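Local coordinates for isocitrate dehydrogenase [NAD] subunit 2, mitochondrial (PDB 3BLX), which catalyses the NAD-dependent oxidative decarboxylation of isocitrate to 2-oxoglutarate in the citric acid cycle and also binds mitochondrial mRNA leaders, at residues B[25-30]-B[86-91]; B[109-114]-B[132-137]. All coordinates share one frame; numbering follows the deposited sequence.

Contact 2 lies within the mixed sheet of the chain, where strands 109-117 and 130-136 pair. Contact 1 joins the loop after strand 82-85, an outermost strand within the chain, to the loop between strand 22-23 and helix 33-45. Two further strands, 275-279 and 266-271, lie in the sheet between 82-85 and 109-117. Contacts 1 and 2 do not touch: their centres are about 20 Å apart and their nearest atoms about 9 Å. Arg104, inferred by similarity to bind substrate, relates them, its side chain lying about 3 Å from that of Asn137 and about 10 Å from that of Leu88. Contact 2 itself holds Arg114 and Arg135, also assigned to the substrate by similarity.

Contact 1 (B[25-30]-B[86-91]); sequences SFIEGD and GPLATP
Gly86 opens the meeting with Ile27 by giving its N-H to Ile27 O (N to O 3.2 Å). Two loops of the isocitrate/isopropylmalate dehydrogenase fold are joined here, one running from strand 82-85, the other leading into helix 33-45. A glycine suits position 86, where a beta carbon would crowd the ring of Pro87 and face the other loop. Pro87, with no N-H to give, takes part through its carbonyl: O accepts the N-H of Asp30 at 3.1 Å from N, and Gly29 CA makes a CH-O contact with the same oxygen. Residue 29 is fitted to this by being glycine, since its phi is positive and a side chain would run into Pro87 O. Leu88 turns its CD2 to Ile27 CG2 for a loose apolar touch of 4.4 Å, while its CB lies 3.8 Å from Asp30 OD1, the two side chains crossing at about a right angle. Ala89 completes the join through its backbone N-H, with its CB beside the carboxylate. Asp30 CG sits between its own backbone N and carbonyl carbon (chi1 39°), which brings OD2 to Ala89 N at 3.1 Å, the N-H meeting the syn lone pair.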
loop_
_atom_site.group_PDB
_atom_site.type_symbol
_atom_site.label_atom_id
_atom_site.label_comp_id
_atom_site.label_asym_id
_atom_site.label_seq_id
_atom_site.Cartn_x
_atom_site.Cartn_y
_atom_site.Cartn_z
ATOM N N SER B 25 -34.827 -46.535 9.413
ATOM C CA SER B 25 -34.078 -45.951 8.299
ATOM C C SER B 25 -32.598 -46.222 8.496
ATOM O O SER B 25 -32.154 -46.397 9.618
ATOM C CB SER B 25 -34.327 -44.449 8.216
ATOM O OG SER B 25 -35.696 -44.146 8.043
ATOM N N PHE B 26 -31.823 -46.269 7.423
ATOM C CA PHE B 26 -30.399 -46.495 7.605
ATOM C C PHE B 26 -29.448 -45.323 7.285
ATOM O O PHE B 26 -28.976 -44.648 8.196
ATOM C CB PHE B 26 -29.941 -47.764 6.917
ATOM C CG PHE B 26 -28.848 -48.460 7.654
ATOM C CD1 PHE B 26 -29.131 -49.521 8.485
ATOM C CD2 PHE B 26 -27.538 -48.026 7.555
ATOM C CE1 PHE B 26 -28.128 -50.158 9.185
ATOM C CE2 PHE B 26 -26.527 -48.654 8.259
ATOM C CZ PHE B 26 -26.824 -49.724 9.075
ATOM N N ILE B 27 -29.159 -45.082 6.013
ATOM C CA ILE B 27 -28.121 -44.118 5.649
ATOM C C ILE B 27 -26.785 -44.758 5.918
ATOM O O ILE B 27 -26.175 -44.511 6.939
ATOM C CB ILE B 27 -28.161 -42.800 6.464
ATOM C CG1 ILE B 27 -29.577 -42.248 6.567
ATOM C CG2 ILE B 27 -27.184 -41.762 5.868
ATOM C CD1 ILE B 27 -29.691 -41.051 7.456
ATOM N N GLU B 28 -26.333 -45.584 4.992
ATOM C CA GLU B 28 -25.083 -46.290 5.166
ATOM C C GLU B 28 -23.893 -45.365 5.015
ATOM O O GLU B 28 -22.793 -45.693 5.445
ATOM C CB GLU B 28 -24.996 -47.455 4.176
ATOM C CG GLU B 28 -26.243 -48.332 4.195
ATOM C CD GLU B 28 -26.036 -49.693 3.557
ATOM O OE1 GLU B 28 -24.952 -49.923 2.971
ATOM O OE2 GLU B 28 -26.966 -50.527 3.646
ATOM N N GLY B 29 -24.112 -44.204 4.413
ATOM C CA GLY B 29 -23.025 -43.272 4.189
ATOM C C GLY B 29 -21.988 -43.818 3.224
ATOM O O GLY B 29 -22.275 -44.713 2.420
ATOM N N ASP B 30 -20.773 -43.289 3.303
ATOM C CA ASP B 30 -19.736 -43.635 2.335
ATOM C C ASP B 30 -18.380 -43.903 2.976
ATOM O O ASP B 30 -18.255 -43.938 4.205
ATOM C CB ASP B 30 -19.630 -42.553 1.253
ATOM C CG ASP B 30 -19.780 -41.145 1.810
ATOM O OD1 ASP B 30 -20.880 -40.559 1.667
ATOM O OD2 ASP B 30 -18.802 -40.629 2.396
ATOM N N GLY B 86 -24.056 -44.041 9.278
ATOM C CA GLY B 86 -22.612 -44.135 9.364
ATOM C C GLY B 86 -22.006 -42.844 8.871
ATOM O O GLY B 86 -22.723 -41.869 8.687
ATOM N N PRO B 87 -20.688 -42.837 8.634
ATOM C CA PRO B 87 -19.894 -41.662 8.252
ATOM C C PRO B 87 -20.281 -41.091 6.892
ATOM O O PRO B 87 -20.823 -41.819 6.057
ATOM C CB PRO B 87 -18.464 -42.215 8.154
ATOM C CG PRO B 87 -18.496 -43.510 8.843
ATOM C CD PRO B 87 -19.873 -44.053 8.642
ATOM N N LEU B 88 -20.003 -39.808 6.674
ATOM C CA LEU B 88 -20.094 -39.218 5.335
ATOM C C LEU B 88 -19.161 -38.026 5.146
ATOM O O LEU B 88 -19.008 -37.187 6.040
ATOM C CB LEU B 88 -21.534 -38.861 4.977
ATOM C CG LEU B 88 -22.446 -38.684 6.177
ATOM C CD1 LEU B 88 -22.223 -37.321 6.826
ATOM C CD2 LEU B 88 -23.868 -38.863 5.707
ATOM N N ALA B 89 -18.545 -37.969 3.965
ATOM C CA ALA B 89 -17.523 -36.970 3.648
ATOM C C ALA B 89 -18.057 -35.532 3.594
ATOM O O ALA B 89 -19.279 -35.293 3.666
ATOM C CB ALA B 89 -16.781 -37.338 2.344
ATOM N N THR B 90 -17.116 -34.594 3.457
ATOM C CA THR B 90 -17.381 -33.155 3.556
ATOM C C THR B 90 -17.520 -32.478 2.191
ATOM O O THR B 90 -16.511 -32.104 1.578
ATOM C CB THR B 90 -16.266 -32.423 4.364
ATOM O OG1 THR B 90 -15.912 -33.196 5.522
ATOM C CG2 THR B 90 -16.720 -31.025 4.795
ATOM N N PRO B 91 -18.778 -32.313 1.724
ATOM C CA PRO B 91 -19.082 -31.542 0.509
ATOM C C PRO B 91 -18.748 -30.069 0.752
ATOM O O PRO B 91 -17.587 -29.735 1.011
ATOM C CB PRO B 91 -20.602 -31.717 0.341
ATOM C CG PRO B 91 -20.992 -32.858 1.258
ATOM C CD PRO B 91 -20.001 -32.821 2.377
#

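Contact 2 (B[109-114]-B[132-137]); sequences LFANVR and VLIREN
Asn112 and Arg135 face each other as a hydrogen-bonded pair between strands 109-117 and 130-136, antiparallel neighbours in the central sheet of the isocitrate/isopropylmalate dehydrogenase fold; the directions of 109-114 and 132-136 are 157° apart. Asn112 N reaches Arg135 O and Arg135 N reaches Asn112 O, each at 3.1 Å; Arg114 and Leu133 exchange a similar pair of bonds, and Asn137 N closes the row on Phe110 O. On its other edge strand 109-117 makes a classic beta bulge, Phe110 and Ala111 both facing Ile270. Ala111, Val113, Ile134 and Glu136 share the sheet face turned to helix 162-178, where Val113 CG2 rests 4.0 Å from Ile134 CG1; Asn112, Arg114, Leu133 and Arg135 share the face toward helix 244-258.

Along the Asn112 side chain, CB touches Arg135 CG at 4.0 Å and Asn137 ND2 at 3.5 Å. CG, anti to the backbone N (chi1 -176°), lies over one face of the Arg135 guanidinium, toward its rim. The amide plane is turned 56° from that group, and although OD1 comes to 3.4 Å from Arg135 NH1, the angle is too poor for a hydrogen bond. ND2 instead donates to OD1 of Asn269 in strand 266-271. An alanine at Asn137 would remove the amide that packs on Asn112 CB, and would probably open a gap there and cost the Arg104 side chain a neighbour.

Asparagine suits position 112 because its amide carbon can rest over the rim of the guanidinium while its ND2 bonds to the next strand. Arg114 NH2 forms a salt bridge with Asp252, a metal ligand by similarity. Arg135 is inferred by similarity to bind substrate, and its NH2 hydrogen-bonds to Tyr142, a residue thought by similarity to be critical for catalysis, at the hydroxyl OH.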
loop_
_atom_site.group_PDB
_atom_site.type_symbol
_atom_site.label_atom_id
_atom_site.label_comp_id
_atom_site.label_asym_id
_atom_site.label_seq_id
_atom_site.Cartn_x
_atom_site.Cartn_y
_atom_site.Cartn_z
ATOM N N LEU B 109 -33.644 -32.068 16.013
ATOM C CA LEU B 109 -32.709 -32.674 16.960
ATOM C C LEU B 109 -32.075 -31.624 17.862
ATOM O O LEU B 109 -31.366 -30.750 17.390
ATOM C CB LEU B 109 -31.621 -33.443 16.221
ATOM C CG LEU B 109 -32.120 -34.364 15.116
ATOM C CD1 LEU B 109 -30.951 -35.071 14.474
ATOM C CD2 LEU B 109 -33.140 -35.371 15.635
ATOM N N PHE B 110 -32.317 -31.719 19.161
ATOM C CA PHE B 110 -31.893 -30.664 20.059
ATOM C C PHE B 110 -30.798 -31.126 21.023
ATOM O O PHE B 110 -30.041 -30.309 21.545
ATOM C CB PHE B 110 -33.099 -30.080 20.807
ATOM C CG PHE B 110 -33.815 -31.082 21.652
ATOM C CD1 PHE B 110 -33.362 -31.372 22.930
ATOM C CD2 PHE B 110 -34.921 -31.756 21.164
ATOM C CE1 PHE B 110 -34.009 -32.321 23.710
ATOM C CE2 PHE B 110 -35.576 -32.703 21.946
ATOM C CZ PHE B 110 -35.120 -32.985 23.217
ATOM N N ALA B 111 -30.701 -32.427 21.256
ATOM C CA ALA B 111 -29.724 -32.947 22.217
ATOM C C ALA B 111 -28.801 -33.950 21.577
ATOM O O ALA B 111 -29.233 -34.791 20.796
ATOM C CB ALA B 111 -30.420 -33.575 23.394
ATOM N N ASN B 112 -27.526 -33.858 21.919
ATOM C CA ASN B 112 -26.515 -34.794 21.452
ATOM C C ASN B 112 -25.984 -35.556 22.664
ATOM O O ASN B 112 -25.446 -34.949 23.568
ATOM C CB ASN B 112 -25.378 -34.033 20.745
ATOM C CG ASN B 112 -24.320 -34.952 20.141
ATOM O OD1 ASN B 112 -23.168 -34.973 20.577
ATOM N ND2 ASN B 112 -24.709 -35.711 19.133
ATOM N N VAL B 113 -26.157 -36.878 22.685
ATOM C CA VAL B 113 -25.689 -37.701 23.796
ATOM C C VAL B 113 -24.383 -38.384 23.443
ATOM O O VAL B 113 -24.320 -39.100 22.467
ATOM C CB VAL B 113 -26.715 -38.744 24.148
ATOM C CG1 VAL B 113 -26.243 -39.562 25.332
ATOM C CG2 VAL B 113 -28.040 -38.051 24.426
ATOM N N ARG B 114 -23.339 -38.134 24.224
ATOM C CA ARG B 114 -21.998 -38.644 23.931
ATOM C C ARG B 114 -21.396 -39.380 25.112
ATOM O O ARG B 114 -20.800 -38.742 25.989
ATOM C CB ARG B 114 -21.055 -37.491 23.594
ATOM C CG ARG B 114 -21.054 -37.061 22.157
ATOM C CD ARG B 114 -20.075 -37.867 21.364
ATOM N NE ARG B 114 -19.292 -37.006 20.486
ATOM C CZ ARG B 114 -17.967 -36.912 20.508
ATOM N NH1 ARG B 114 -17.250 -37.633 21.340
ATOM N NH2 ARG B 114 -17.355 -36.098 19.678
ATOM N N VAL B 132 -20.693 -39.604 30.686
ATOM C CA VAL B 132 -21.854 -39.283 29.856
ATOM C C VAL B 132 -22.030 -37.763 29.767
ATOM O O VAL B 132 -22.213 -37.103 30.792
ATOM C CB VAL B 132 -23.156 -39.939 30.389
ATOM C CG1 VAL B 132 -24.319 -39.576 29.514
ATOM C CG2 VAL B 132 -23.001 -41.427 30.423
ATOM N N LEU B 133 -21.962 -37.218 28.546
ATOM C CA LEU B 133 -22.145 -35.788 28.304
ATOM C C LEU B 133 -23.327 -35.502 27.371
ATOM O O LEU B 133 -23.400 -36.041 26.284
ATOM C CB LEU B 133 -20.873 -35.187 27.725
ATOM C CG LEU B 133 -20.917 -33.683 27.424
ATOM C CD1 LEU B 133 -21.158 -32.905 28.687
ATOM C CD2 LEU B 133 -19.651 -33.191 26.756
ATOM N N ILE B 134 -24.266 -34.675 27.807
ATOM C CA ILE B 134 -25.347 -34.244 26.942
ATOM C C ILE B 134 -25.097 -32.771 26.577
ATOM O O ILE B 134 -24.914 -31.926 27.441
ATOM C CB ILE B 134 -26.731 -34.392 27.605
ATOM C CG1 ILE B 134 -27.183 -35.849 27.617
ATOM C CG2 ILE B 134 -27.770 -33.659 26.819
ATOM C CD1 ILE B 134 -26.528 -36.672 28.632
ATOM N N ARG B 135 -25.060 -32.455 25.292
ATOM C CA ARG B 135 -24.825 -31.085 24.894
ATOM C C ARG B 135 -25.964 -30.544 24.030
ATOM O O ARG B 135 -26.587 -31.294 23.295
ATOM C CB ARG B 135 -23.472 -30.966 24.208
ATOM C CG ARG B 135 -23.517 -31.099 22.723
ATOM C CD ARG B 135 -22.577 -30.049 22.078
ATOM N NE ARG B 135 -22.352 -30.282 20.650
ATOM C CZ ARG B 135 -21.693 -31.330 20.150
ATOM N NH1 ARG B 135 -21.174 -32.262 20.948
ATOM N NH2 ARG B 135 -21.553 -31.458 18.839
ATOM N N GLU B 136 -26.249 -29.243 24.151
ATOM C CA GLU B 136 -27.267 -28.588 23.325
ATOM C C GLU B 136 -26.797 -28.491 21.850
ATOM O O GLU B 136 -25.616 -28.304 21.583
ATOM C CB GLU B 136 -27.556 -27.203 23.908
ATOM C CG GLU B 136 -29.006 -26.733 23.793
ATOM C CD GLU B 136 -29.386 -26.246 22.400
ATOM O OE1 GLU B 136 -28.487 -25.828 21.640
ATOM O OE2 GLU B 136 -30.591 -26.275 22.068
ATOM N N ASN B 137 -27.709 -28.645 20.897
ATOM C CA ASN B 137 -27.332 -28.651 19.483
ATOM C C ASN B 137 -27.941 -27.542 18.605
ATOM O O ASN B 137 -27.466 -27.288 17.497
ATOM C CB ASN B 137 -27.663 -30.005 18.859
ATOM C CG ASN B 137 -26.437 -30.845 18.595
ATOM O OD1 ASN B 137 -25.296 -30.391 18.737
ATOM N ND2 ASN B 137 -26.666 -32.087 18.196
#